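Local coordinates for BrkA translocator (Bordetella pertussis, PDB 3QQ2), which forms the outer-membrane beta barrel through which the BrkA passenger, an inhibitor of the classical complement pathway, is translocated to the bacterial cell surface, at residues T27-Q32 with D43-G48; Y105-L110 with S141-R146; P210-G215 with L244-D249. The protein carries 1 engineered substitution. All coordinates share one frame; numbering follows the deposited sequence.

From the N terminus, contact 1 comes first: it pairs the barrel strands 21-34 and 42-57 across a partly unmodelled connection, with ten residues between its segments. Contact 2 follows, closing a 30-residue excursion between strands 104-120 and 130-149. Contact 3 closes a 28-residue excursion, partly unmodelled, between strands 207-221 and 241-252. The three lie in series, each finished before the next opens, so none encloses or crosses another. All belong to the same curled antiparallel wall, yet they do not touch: centres are about 18 to 22 Å apart. Together they sample three places around the pore, each joining neighbours in sequence order, while strand 21-34 also pairs with strand 271-282 to close the barrel.

Contact 1 (T27-Q32 with D43-G48); sequences TFSERQ and DQTVSG
Phe28 carries its ring in the crowded position between backbone N and carbonyl carbon (chi1 69°), which folds it back across the partner strand onto Gly48. The amide Gly48 N lies 3.4 Å above the ring plane of Phe28, over its centre, and the bare glycine backbone fills one face. Beyond it the ring atom Phe28 CE2 reaches Val46 CG1 at 4.4 Å. Gly48 O takes two donors, Phe28 N and the hydroxyl Thr27 OG1; the latter, anti to its own backbone N, arrives nearly along the C=O axis at 3.1 Å. Segments 27-32 and 43-48 run antiparallel in the first hairpin of the autotransporter beta barrel, held by six main-chain hydrogen bonds at the pairs Phe28-Gly48, Glu30-Val46 and Gln32-Gln44. Side chains alternate: Phe28, Glu30, Gln32, Gln44 and Val46 share the face turned to the pore, Ser29, Arg31, Thr45 and Ser47 the other. On the latter, Arg31 starts anti to its backbone N and stays extended to NE, laying the guanidinium across strand 43-48. Thr45 OG1 sits in its plane at the edge, 2.7 Å from Arg31 NH2, while Arg31 NH1 makes a long salt bridge to Asp43 OD1 at 3.7 Å, the guanidinium and carboxylate planes 65° apart. On the same face, two residues earlier, Ser29 OG and Ser47 OG form a weak hydrogen bond of 3.3 Å. On the pore side, Gln32 and Gln44 extend side by side with amide planes 77° apart. The end of Gln32 leans over Val46, NE2 to CG2 3.4 Å. Glu30 stands on this pore face too, its OE1 hydrogen-bonded to Ser275 OG on strand 271-282, which flanks strand 21-34 on its far side.

Contact 2 (Y105-L110 with S141-R146); sequences YLDTVL and SLEGGR
Ser141 O is gripped by two hydrogen-bond donors from segment 105-110. Val109 N reaches it at 3.0 Å in the carbonyl plane, and the hydroxyl Thr108 OG1 comes from above that plane at 3.2 Å. The second bond depends on a rotamer: OG1 of Thr108 stands anti to its backbone N, beside its own carbonyl carbon, and so leans over the neighbouring strand. The CA-H of Thr108 points at the same oxygen as a weaker third contact. The remaining main-chain bonds follow antiparallel alternation, with hydrogen-bonded pairs at Tyr105-Gly145, Asp107-Glu143 and Val109-Ser141. This is a transmembrane beta hairpin of the barrel, strand 104-120 against strand 130-149. One face is largely apolar: Leu142, with CG anti to the backbone N, brings CD2 to 3.7 Å from Thr108 CB. The opposite face, turned to the pore, is mostly polar. There Tyr105, with CG between backbone N and carbonyl carbon (chi1 77°), swings its ring back across strand 130-149, Gly144 C lying over one face near the rim and Tyr105 CE1 standing 3.4 Å from Gly145 CA. The extended chain of Glu143 comes to the edge of this ring, its OE1 in the ring plane and 3.2 Å from Tyr105 CE2; ring and carboxylate planes are 81° apart. Asp107 runs alongside Glu143 and points the same way, its OD2 3.0 Å from Glu143 OE1. Two acceptors cannot bond to each other without a proton between them, and Glu161, on the next strand, brings a further acidic oxygen close to Glu143 OE2. Such a cluster of three acidic residues could favour uptake of a proton by one of them, or a nearby cation.

Contact 3 (P210-G215 with L244-D249); sequences PYARLG and LGAGVD
Pro210 opens segment 210-215 on the outer face of the wall, its CG lying 3.7 Å from Val248 CG1 as the two side chains cross obliquely. Strands 207-221 and 241-252 are antiparallel neighbours in the transmembrane beta barrel, and these short segments run 154° apart in direction. Tyr211 comes next, pointing into the pore. Its CG takes the crowded place between backbone N and carbonyl carbon (chi1 61°), which lays the ring across the partner strand directly on Gly247. The CA of Gly247 makes a CH-pi contact 3.8 Å from the centroid of the Tyr211 ring, the glycine-aromatic fit described as a mortise-tenon joint in autotransporter barrels. The same pair is clasped by two main-chain bonds, Tyr211 N to Gly247 O at 3.1 Å and Gly247 N to Tyr211 O at 3.0 Å. At the ring's edge, in its plane, lies Asp249 OD1, 3.2 Å from Tyr211 CE2; Arg195 on the adjacent strand makes a cation-pi contact with the ring. Ala212 returns to the outer face beside Ala246. Arg213 is bonded through its backbone to the next glycine, Arg213 N to Gly245 O 2.7 Å, but its side chain bends at chi3 away from the partner strand and into the pore. Its guanidinium meets Glu263 in a salt bridge and Gln159 in a hydrogen bond. Leu214, back on the surface, runs alongside Leu244, methyl Leu214 CD1 meeting methyl Leu244 CD1 at 3.7 Å.

Contact 1 (T27-Q32 with D43-G48)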
ATOM      1  N   THR A  27     -18.878  21.836  19.405  1.00 65.72           N
ATOM      2  CA  THR A  27     -17.676  21.033  19.436  1.00 65.82           C
ATOM      3  C   THR A  27     -18.006  19.624  19.952  1.00 65.61           C
ATOM      4  O   THR A  27     -19.093  19.394  20.475  1.00 65.55           O
ATOM      5  CB  THR A  27     -16.584  21.717  20.262  1.00 66.48           C
ATOM      6  OG1 THR A  27     -15.424  20.897  20.240  1.00 68.23           O
ATOM      7  CG2 THR A  27     -17.020  21.906  21.713  1.00 67.10           C
ATOM      8  N   PHE A  28     -17.079  18.686  19.787  1.00 65.63           N
ATOM      9  CA  PHE A  28     -17.268  17.304  20.245  1.00 65.92           C
ATOM     10  C   PHE A  28     -15.980  16.521  20.186  1.00 66.63           C
ATOM     11  O   PHE A  28     -15.050  16.889  19.460  1.00 66.69           O
ATOM     12  CB  PHE A  28     -18.309  16.572  19.401  1.00 65.35           C
ATOM     13  CG  PHE A  28     -17.864  16.290  17.990  1.00 65.63           C
ATOM     14  CD1 PHE A  28     -17.929  17.276  17.008  1.00 65.37           C
ATOM     15  CD2 PHE A  28     -17.390  15.040  17.635  1.00 66.38           C
ATOM     16  CE1 PHE A  28     -17.517  17.018  15.705  1.00 63.93           C
ATOM     17  CE2 PHE A  28     -16.984  14.789  16.327  1.00 66.15           C
ATOM     18  CZ  PHE A  28     -17.045  15.782  15.368  1.00 63.10           C
ATOM     19  N   SER A  29     -15.951  15.415  20.920  1.00 67.33           N
ATOM     20  CA  SER A  29     -14.772  14.579  21.013  1.00 68.20           C
ATOM     21  C   SER A  29     -15.119  13.217  21.607  1.00 69.29           C
ATOM     22  O   SER A  29     -15.676  13.129  22.687  1.00 69.97           O
ATOM     23  CB  SER A  29     -13.741  15.272  21.880  1.00 68.61           C
ATOM     24  OG  SER A  29     -12.693  14.387  22.179  1.00 70.73           O
ATOM     25  N   GLU A  30     -14.774  12.147  20.915  1.00 70.07           N
ATOM     26  CA  GLU A  30     -15.211  10.828  21.338  1.00 71.49           C
ATOM     27  C   GLU A  30     -14.093   9.827  21.198  1.00 73.25           C
ATOM     28  O   GLU A  30     -13.530   9.720  20.120  1.00 73.55           O
ATOM     29  CB  GLU A  30     -16.388  10.411  20.468  1.00 70.37           C
ATOM     30  CG  GLU A  30     -16.784   8.983  20.591  1.00 72.73           C
ATOM     31  CD  GLU A  30     -18.154   8.732  20.021  1.00 74.95           C
ATOM     32  OE1 GLU A  30     -19.155   9.143  20.667  1.00 74.36           O
ATOM     33  OE2 GLU A  30     -18.228   8.110  18.930  1.00 76.75           O
ATOM     34  N   ARG A  31     -13.764   9.093  22.260  1.00 75.44           N
ATOM     35  CA  ARG A  31     -12.752   8.032  22.131  1.00 78.04           C
ATOM     36  C   ARG A  31     -13.334   6.657  21.868  1.00 79.70           C
ATOM     37  O   ARG A  31     -14.060   6.099  22.695  1.00 80.54           O
ATOM     38  CB  ARG A  31     -11.781   7.961  23.312  1.00 79.57           C
ATOM     39  CG  ARG A  31     -10.601   7.031  23.019  1.00 81.12           C
ATOM     40  CD  ARG A  31      -9.615   6.962  24.174  1.00 84.52           C
ATOM     41  NE  ARG A  31      -8.472   6.112  23.865  1.00 86.61           N
ATOM     42  CZ  ARG A  31      -7.553   6.406  22.946  1.00 87.90           C
ATOM     43  NH1 ARG A  31      -6.537   5.576  22.717  1.00 90.06           N
ATOM     44  NH2 ARG A  31      -7.649   7.529  22.239  1.00 85.88           N
ATOM     45  N   GLN A  32     -12.974   6.090  20.724  1.00 80.75           N
ATOM     46  CA  GLN A  32     -13.401   4.741  20.412  1.00 82.60           C
ATOM     47  C   GLN A  32     -12.275   3.773  20.660  1.00 85.44           C
ATOM     48  O   GLN A  32     -11.133   4.043  20.293  1.00 85.98           O
ATOM     49  CB  GLN A  32     -13.927   4.664  18.987  1.00 81.32           C
ATOM     50  CG  GLN A  32     -15.257   5.401  18.869  1.00 80.36           C
ATOM     51  CD  GLN A  32     -15.604   5.861  17.471  1.00 79.89           C
ATOM     52  OE1 GLN A  32     -15.833   5.047  16.563  1.00 80.78           O
ATOM     53  NE2 GLN A  32     -15.687   7.178  17.295  1.00 77.90           N
ATOM     54  N   ASP A  43      -7.573   2.007  18.551  1.00 87.16           N
ATOM     55  CA  ASP A  43      -8.231   3.043  19.323  1.00 84.89           C
ATOM     56  C   ASP A  43      -8.117   4.358  18.582  1.00 82.03           C
ATOM     57  O   ASP A  43      -7.023   4.763  18.196  1.00 82.52           O
ATOM     58  CB  ASP A  43      -7.586   3.168  20.695  1.00 86.45           C
ATOM     59  CG  ASP A  43      -7.829   1.953  21.564  1.00 90.38           C
ATOM     60  OD1 ASP A  43      -7.789   2.096  22.814  1.00 92.99           O
ATOM     61  OD2 ASP A  43      -8.068   0.855  21.007  1.00 92.98           O
ATOM     62  N   GLN A  44      -9.233   5.031  18.372  1.00 78.84           N
ATOM     63  CA  GLN A  44      -9.138   6.340  17.802  1.00 76.54           C
ATOM     64  C   GLN A  44      -9.838   7.378  18.638  1.00 74.96           C
ATOM     65  O   GLN A  44     -10.818   7.089  19.334  1.00 74.51           O
ATOM     66  CB  GLN A  44      -9.685   6.346  16.386  1.00 75.70           C
ATOM     67  CG  GLN A  44     -11.142   5.958  16.299  1.00 76.29           C
ATOM     68  CD  GLN A  44     -11.662   5.862  14.885  1.00 75.83           C
ATOM     69  OE1 GLN A  44     -10.906   5.575  13.948  1.00 76.83           O
ATOM     70  NE2 GLN A  44     -12.971   6.075  14.722  1.00 74.05           N
ATOM     71  N   THR A  45      -9.306   8.592  18.569  1.00 74.09           N
ATOM     72  CA  THR A  45      -9.956   9.760  19.126  1.00 72.59           C
ATOM     73  C   THR A  45     -10.445  10.611  17.975  1.00 70.90           C
ATOM     74  O   THR A  45      -9.636  11.088  17.185  1.00 70.71           O
ATOM     75  CB  THR A  45      -9.006  10.592  19.983  1.00 73.00           C
ATOM     76  OG1 THR A  45      -8.451   9.771  21.009  1.00 75.26           O
ATOM     77  CG2 THR A  45      -9.756  11.715  20.630  1.00 71.90           C
ATOM     78  N   VAL A  46     -11.767  10.785  17.901  1.00 69.98           N
ATOM     79  CA  VAL A  46     -12.438  11.624  16.903  1.00 68.69           C
ATOM     80  C   VAL A  46     -12.849  12.961  17.519  1.00 68.14           C
ATOM     81  O   VAL A  46     -13.689  12.973  18.435  1.00 68.63           O
ATOM     82  CB  VAL A  46     -13.726  10.968  16.445  1.00 67.72           C
ATOM     83  CG1 VAL A  46     -14.175  11.582  15.156  1.00 67.06           C
ATOM     84  CG2 VAL A  46     -13.510   9.515  16.258  1.00 69.81           C
ATOM     85  N   SER A  47     -12.296  14.075  17.018  1.00 67.18           N
ATOM     86  CA  SER A  47     -12.664  15.409  17.521  1.00 66.48           C
ATOM     87  C   SER A  47     -13.225  16.289  16.437  1.00 65.26           C
ATOM     88  O   SER A  47     -12.778  16.196  15.317  1.00 65.77           O
ATOM     89  CB  SER A  47     -11.465  16.101  18.144  1.00 67.19           C
ATOM     90  OG  SER A  47     -11.374  15.794  19.533  1.00 69.66           O
ATOM     91  N   GLY A  48     -14.196  17.146  16.748  1.00 64.64           N
ATOM     92  CA  GLY A  48     -14.709  18.077  15.732  1.00 63.89           C
ATOM     93  C   GLY A  48     -15.238  19.446  16.147  1.00 63.64           C
ATOM     94  O   GLY A  48     -15.426  19.735  17.336  1.00 64.20           O
TER

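Contact 2 (Y105-L110 with S141-R146)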
ATOM      1  N   TYR A 105     -40.466  16.049  16.381  1.00 79.32           N
ATOM      2  CA  TYR A 105     -39.395  16.738  15.680  1.00 77.60           C
ATOM      3  C   TYR A 105     -38.809  15.844  14.613  1.00 76.56           C
ATOM      4  O   TYR A 105     -38.932  14.637  14.690  1.00 77.42           O
ATOM      5  CB  TYR A 105     -38.312  17.221  16.651  1.00 76.58           C
ATOM      6  CG  TYR A 105     -37.353  16.172  17.179  1.00 78.21           C
ATOM      7  CD1 TYR A 105     -37.774  15.207  18.108  1.00 82.63           C
ATOM      8  CD2 TYR A 105     -36.011  16.166  16.789  1.00 78.45           C
ATOM      9  CE1 TYR A 105     -36.886  14.233  18.629  1.00 82.62           C
ATOM     10  CE2 TYR A 105     -35.118  15.209  17.295  1.00 80.38           C
ATOM     11  CZ  TYR A 105     -35.564  14.240  18.220  1.00 82.34           C
ATOM     12  OH  TYR A 105     -34.698  13.286  18.729  1.00 82.48           O
ATOM     13  N   LEU A 106     -38.205  16.429  13.594  1.00 75.16           N
ATOM     14  CA  LEU A 106     -37.311  15.662  12.750  1.00 74.19           C
ATOM     15  C   LEU A 106     -36.278  16.517  12.063  1.00 72.84           C
ATOM     16  O   LEU A 106     -36.596  17.599  11.573  1.00 73.29           O
ATOM     17  CB  LEU A 106     -38.058  14.750  11.757  1.00 75.65           C
ATOM     18  CG  LEU A 106     -39.162  15.119  10.761  1.00 76.55           C
ATOM     19  CD1 LEU A 106     -38.771  16.196   9.757  1.00 75.18           C
ATOM     20  CD2 LEU A 106     -39.500  13.836  10.036  1.00 76.06           C
ATOM     21  N   ASP A 107     -35.038  16.041  12.026  1.00 71.41           N
ATOM     22  CA  ASP A 107     -34.028  16.720  11.222  1.00 70.62           C
ATOM     23  C   ASP A 107     -33.433  15.789  10.204  1.00 70.07           C
ATOM     24  O   ASP A 107     -33.208  14.603  10.470  1.00 70.26           O
ATOM     25  CB  ASP A 107     -32.891  17.294  12.061  1.00 69.75           C
ATOM     26  CG  ASP A 107     -33.148  17.183  13.526  1.00 71.51           C
ATOM     27  OD1 ASP A 107     -33.925  17.990  14.077  1.00 75.72           O
ATOM     28  OD2 ASP A 107     -32.562  16.275  14.134  1.00 73.96           O
ATOM     29  N   THR A 108     -33.172  16.354   9.037  1.00 69.35           N
ATOM     30  CA  THR A 108     -32.353  15.705   8.042  1.00 68.74           C
ATOM     31  C   THR A 108     -31.167  16.607   7.755  1.00 66.81           C
ATOM     32  O   THR A 108     -31.308  17.822   7.773  1.00 66.93           O
ATOM     33  CB  THR A 108     -33.113  15.455   6.763  1.00 70.20           C
ATOM     34  OG1 THR A 108     -32.241  14.791   5.850  1.00 71.96           O
ATOM     35  CG2 THR A 108     -33.621  16.775   6.136  1.00 70.22           C
ATOM     36  N   VAL A 109     -29.996  16.021   7.525  1.00 65.17           N
ATOM     37  CA  VAL A 109     -28.783  16.813   7.342  1.00 62.88           C
ATOM     38  C   VAL A 109     -27.866  16.118   6.361  1.00 62.55           C
ATOM     39  O   VAL A 109     -27.653  14.906   6.445  1.00 63.47           O
ATOM     40  CB  VAL A 109     -28.059  17.119   8.695  1.00 61.80           C
ATOM     41  CG1 VAL A 109     -29.055  17.171   9.858  1.00 61.06           C
ATOM     42  CG2 VAL A 109     -26.992  16.124   9.000  1.00 61.45           C
ATOM     43  N   LEU A 110     -27.350  16.890   5.414  1.00 61.64           N
ATOM     44  CA  LEU A 110     -26.495  16.371   4.355  1.00 60.66           C
ATOM     45  C   LEU A 110     -25.144  16.974   4.556  1.00 59.46           C
ATOM     46  O   LEU A 110     -25.020  18.197   4.657  1.00 58.84           O
ATOM     47  CB  LEU A 110     -27.005  16.832   3.000  1.00 61.25           C
ATOM     48  CG  LEU A 110     -26.908  15.836   1.852  1.00 62.49           C
ATOM     49  CD1 LEU A 110     -27.120  16.545   0.532  1.00 61.78           C
ATOM     50  CD2 LEU A 110     -25.590  15.053   1.851  1.00 62.55           C
ATOM     51  N   SER A 141     -28.255  12.003   7.133  1.00 66.29           N
ATOM     52  CA  SER A 141     -28.956  11.383   8.233  1.00 67.24           C
ATOM     53  C   SER A 141     -30.322  11.971   8.360  1.00 67.89           C
ATOM     54  O   SER A 141     -30.585  13.102   7.955  1.00 67.63           O
ATOM     55  CB  SER A 141     -28.212  11.594   9.528  1.00 66.58           C
ATOM     56  OG  SER A 141     -28.287  12.962   9.870  1.00 67.75           O
ATOM     57  N   LEU A 142     -31.191  11.174   8.940  1.00 69.30           N
ATOM     58  CA  LEU A 142     -32.561  11.552   9.115  1.00 70.58           C
ATOM     59  C   LEU A 142     -32.929  11.065  10.491  1.00 71.36           C
ATOM     60  O   LEU A 142     -32.652   9.921  10.856  1.00 72.07           O
ATOM     61  CB  LEU A 142     -33.444  10.917   8.039  1.00 71.87           C
ATOM     62  CG  LEU A 142     -34.934  11.262   7.965  1.00 72.11           C
ATOM     63  CD1 LEU A 142     -35.693  10.411   8.947  1.00 71.63           C
ATOM     64  CD2 LEU A 142     -35.221  12.759   8.165  1.00 69.34           C
ATOM     65  N   GLU A 143     -33.551  11.955  11.249  1.00 71.79           N
ATOM     66  CA  GLU A 143     -33.789  11.735  12.644  1.00 72.28           C
ATOM     67  C   GLU A 143     -35.098  12.339  13.033  1.00 73.21           C
ATOM     68  O   GLU A 143     -35.439  13.414  12.572  1.00 73.06           O
ATOM     69  CB  GLU A 143     -32.694  12.407  13.406  1.00 70.81           C
ATOM     70  CG  GLU A 143     -32.952  12.504  14.850  1.00 72.92           C
ATOM     71  CD  GLU A 143     -31.889  13.324  15.508  1.00 74.52           C
ATOM     72  OE1 GLU A 143     -32.238  14.194  16.334  1.00 74.86           O
ATOM     73  OE2 GLU A 143     -30.700  13.117  15.171  1.00 75.41           O
ATOM     74  N   GLY A 144     -35.828  11.631  13.884  1.00 75.00           N
ATOM     75  CA  GLY A 144     -37.126  12.087  14.395  1.00 77.06           C
ATOM     76  C   GLY A 144     -37.422  11.604  15.817  1.00 78.16           C
ATOM     77  O   GLY A 144     -36.637  10.842  16.405  1.00 78.37           O
ATOM     78  N   GLY A 145     -38.551  12.041  16.376  1.00 79.10           N
ATOM     79  CA  GLY A 145     -38.919  11.660  17.733  1.00 79.77           C
ATOM     80  C   GLY A 145     -40.002  12.516  18.356  1.00 80.52           C
ATOM     81  O   GLY A 145     -40.404  13.540  17.801  1.00 79.95           O
ATOM     82  N   ARG A 146     -40.469  12.082  19.524  1.00 81.57           N
ATOM     83  CA  ARG A 146     -41.563  12.749  20.197  1.00 82.86           C
ATOM     84  C   ARG A 146     -41.265  13.046  21.653  1.00 82.46           C
ATOM     85  O   ARG A 146     -40.590  12.273  22.325  1.00 82.29           O
ATOM     86  CB  ARG A 146     -42.828  11.918  20.090  1.00 84.90           C
ATOM     87  CG  ARG A 146     -44.054  12.694  20.472  1.00 87.88           C
ATOM     88  CD  ARG A 146     -45.296  12.057  19.918  1.00 92.22           C
ATOM     89  NE  ARG A 146     -46.495  12.756  20.364  1.00 95.65           N
ATOM     90  CZ  ARG A 146     -47.727  12.276  20.236  1.00 98.83           C
ATOM     91  NH1 ARG A 146     -47.933  11.091  19.664  1.00 99.54           N
ATOM     92  NH2 ARG A 146     -48.754  12.988  20.676  1.00100.20           N
TER

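Contact 3 (P210-G215 with L244-D249)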
ATOM      1  N   PRO A 210     -31.780  19.281  32.541  1.00 70.18           N
ATOM      2  CA  PRO A 210     -31.028  18.015  32.580  1.00 69.99           C
ATOM      3  C   PRO A 210     -31.866  16.870  32.086  1.00 69.84           C
ATOM      4  O   PRO A 210     -33.086  16.971  32.041  1.00 70.31           O
ATOM      5  CB  PRO A 210     -30.747  17.792  34.065  1.00 70.92           C
ATOM      6  CG  PRO A 210     -31.089  19.073  34.710  1.00 72.89           C
ATOM      7  CD  PRO A 210     -32.150  19.719  33.885  1.00 71.60           C
ATOM      8  N   TYR A 211     -31.190  15.795  31.697  1.00 69.81           N
ATOM      9  CA  TYR A 211     -31.812  14.525  31.281  1.00 69.99           C
ATOM     10  C   TYR A 211     -30.734  13.468  31.349  1.00 69.46           C
ATOM     11  O   TYR A 211     -29.535  13.791  31.251  1.00 68.60           O
ATOM     12  CB  TYR A 211     -32.308  14.608  29.836  1.00 68.82           C
ATOM     13  CG  TYR A 211     -31.170  14.867  28.871  1.00 69.23           C
ATOM     14  CD1 TYR A 211     -30.401  13.820  28.379  1.00 69.76           C
ATOM     15  CD2 TYR A 211     -30.828  16.177  28.484  1.00 69.09           C
ATOM     16  CE1 TYR A 211     -29.344  14.066  27.529  1.00 69.19           C
ATOM     17  CE2 TYR A 211     -29.783  16.419  27.619  1.00 66.77           C
ATOM     18  CZ  TYR A 211     -29.052  15.359  27.144  1.00 67.66           C
ATOM     19  OH  TYR A 211     -28.009  15.569  26.287  1.00 69.12           O
ATOM     20  N   ALA A 212     -31.145  12.216  31.504  1.00 69.90           N
ATOM     21  CA  ALA A 212     -30.238  11.107  31.288  1.00 69.98           C
ATOM     22  C   ALA A 212     -30.736  10.280  30.085  1.00 70.01           C
ATOM     23  O   ALA A 212     -31.937  10.263  29.795  1.00 69.87           O
ATOM     24  CB  ALA A 212     -30.108  10.308  32.515  1.00 71.33           C
ATOM     25  N   ARG A 213     -29.813   9.630  29.368  1.00 70.13           N
ATOM     26  CA  ARG A 213     -30.116   9.092  28.027  1.00 70.17           C
ATOM     27  C   ARG A 213     -29.661   7.668  27.845  1.00 71.04           C
ATOM     28  O   ARG A 213     -28.503   7.359  28.125  1.00 71.43           O
ATOM     29  CB  ARG A 213     -29.454   9.948  26.928  1.00 68.48           C
ATOM     30  CG  ARG A 213     -30.306  10.074  25.638  1.00 69.92           C
ATOM     31  CD  ARG A 213     -29.550  10.571  24.410  1.00 70.71           C
ATOM     32  NE  ARG A 213     -28.571   9.569  23.967  1.00 75.91           N
ATOM     33  CZ  ARG A 213     -28.777   8.650  23.020  1.00 76.85           C
ATOM     34  NH1 ARG A 213     -29.936   8.589  22.371  1.00 78.15           N
ATOM     35  NH2 ARG A 213     -27.811   7.792  22.711  1.00 77.15           N
ATOM     36  N   LEU A 214     -30.554   6.810  27.354  1.00 71.88           N
ATOM     37  CA  LEU A 214     -30.175   5.443  27.002  1.00 73.44           C
ATOM     38  C   LEU A 214     -30.350   5.211  25.528  1.00 73.62           C
ATOM     39  O   LEU A 214     -31.397   5.548  24.969  1.00 73.33           O
ATOM     40  CB  LEU A 214     -31.012   4.417  27.746  1.00 75.52           C
ATOM     41  CG  LEU A 214     -30.923   2.982  27.203  1.00 76.12           C
ATOM     42  CD1 LEU A 214     -29.829   2.161  27.883  1.00 76.22           C
ATOM     43  CD2 LEU A 214     -32.255   2.319  27.362  1.00 76.74           C
ATOM     44  N   GLY A 215     -29.339   4.606  24.907  1.00 74.45           N
ATOM     45  CA  GLY A 215     -29.358   4.398  23.467  1.00 75.21           C
ATOM     46  C   GLY A 215     -28.778   3.100  22.958  1.00 77.39           C
ATOM     47  O   GLY A 215     -27.846   2.549  23.530  1.00 78.11           O
ATOM     48  N   LEU A 244     -25.117   4.975  27.246  1.00 76.51           N
ATOM     49  CA  LEU A 244     -25.612   5.607  28.473  1.00 76.82           C
ATOM     50  C   LEU A 244     -24.899   6.925  28.650  1.00 75.47           C
ATOM     51  O   LEU A 244     -23.668   6.993  28.571  1.00 75.45           O
ATOM     52  CB  LEU A 244     -25.302   4.743  29.695  1.00 79.03           C
ATOM     53  CG  LEU A 244     -26.212   3.563  30.037  1.00 80.91           C
ATOM     54  CD1 LEU A 244     -27.654   4.026  30.243  1.00 80.37           C
ATOM     55  CD2 LEU A 244     -26.126   2.480  28.975  1.00 80.38           C
ATOM     56  N   GLY A 245     -25.670   7.971  28.902  1.00 74.53           N
ATOM     57  CA  GLY A 245     -25.108   9.300  29.039  1.00 73.12           C
ATOM     58  C   GLY A 245     -26.093  10.235  29.684  1.00 72.89           C
ATOM     59  O   GLY A 245     -27.218   9.843  30.004  1.00 74.20           O
ATOM     60  N   ALA A 246     -25.665  11.475  29.869  1.00 71.63           N
ATOM     61  CA  ALA A 246     -26.468  12.481  30.527  1.00 71.41           C
ATOM     62  C   ALA A 246     -26.069  13.824  29.963  1.00 70.14           C
ATOM     63  O   ALA A 246     -24.910  14.017  29.597  1.00 69.70           O
ATOM     64  CB  ALA A 246     -26.197  12.449  32.000  1.00 72.81           C
ATOM     65  N   GLY A 247     -27.019  14.749  29.893  1.00 69.77           N
ATOM     66  CA  GLY A 247     -26.710  16.107  29.469  1.00 68.81           C
ATOM     67  C   GLY A 247     -27.486  17.195  30.181  1.00 69.63           C
ATOM     68  O   GLY A 247     -28.399  16.926  30.963  1.00 70.95           O
ATOM     69  N   VAL A 248     -27.106  18.437  29.917  1.00 69.32           N
ATOM     70  CA  VAL A 248     -27.915  19.588  30.317  1.00 69.97           C
ATOM     71  C   VAL A 248     -28.015  20.560  29.174  1.00 68.49           C
ATOM     72  O   VAL A 248     -27.001  20.892  28.558  1.00 67.38           O
ATOM     73  CB  VAL A 248     -27.326  20.373  31.493  1.00 71.21           C
ATOM     74  CG1 VAL A 248     -28.348  20.398  32.616  1.00 73.98           C
ATOM     75  CG2 VAL A 248     -26.021  19.771  31.980  1.00 71.99           C
ATOM     76  N   ASP A 249     -29.235  21.005  28.880  1.00 68.66           N
ATOM     77  CA  ASP A 249     -29.429  22.068  27.883  1.00 68.23           C
ATOM     78  C   ASP A 249     -30.031  23.263  28.583  1.00 68.51           C
ATOM     79  O   ASP A 249     -31.135  23.165  29.064  1.00 69.32           O
ATOM     80  CB  ASP A 249     -30.345  21.656  26.710  1.00 67.74           C
ATOM     81  CG  ASP A 249     -30.349  20.169  26.454  1.00 68.98           C
ATOM     82  OD1 ASP A 249     -30.772  19.448  27.383  1.00 74.53           O
ATOM     83  OD2 ASP A 249     -29.977  19.708  25.347  1.00 66.88           O
TER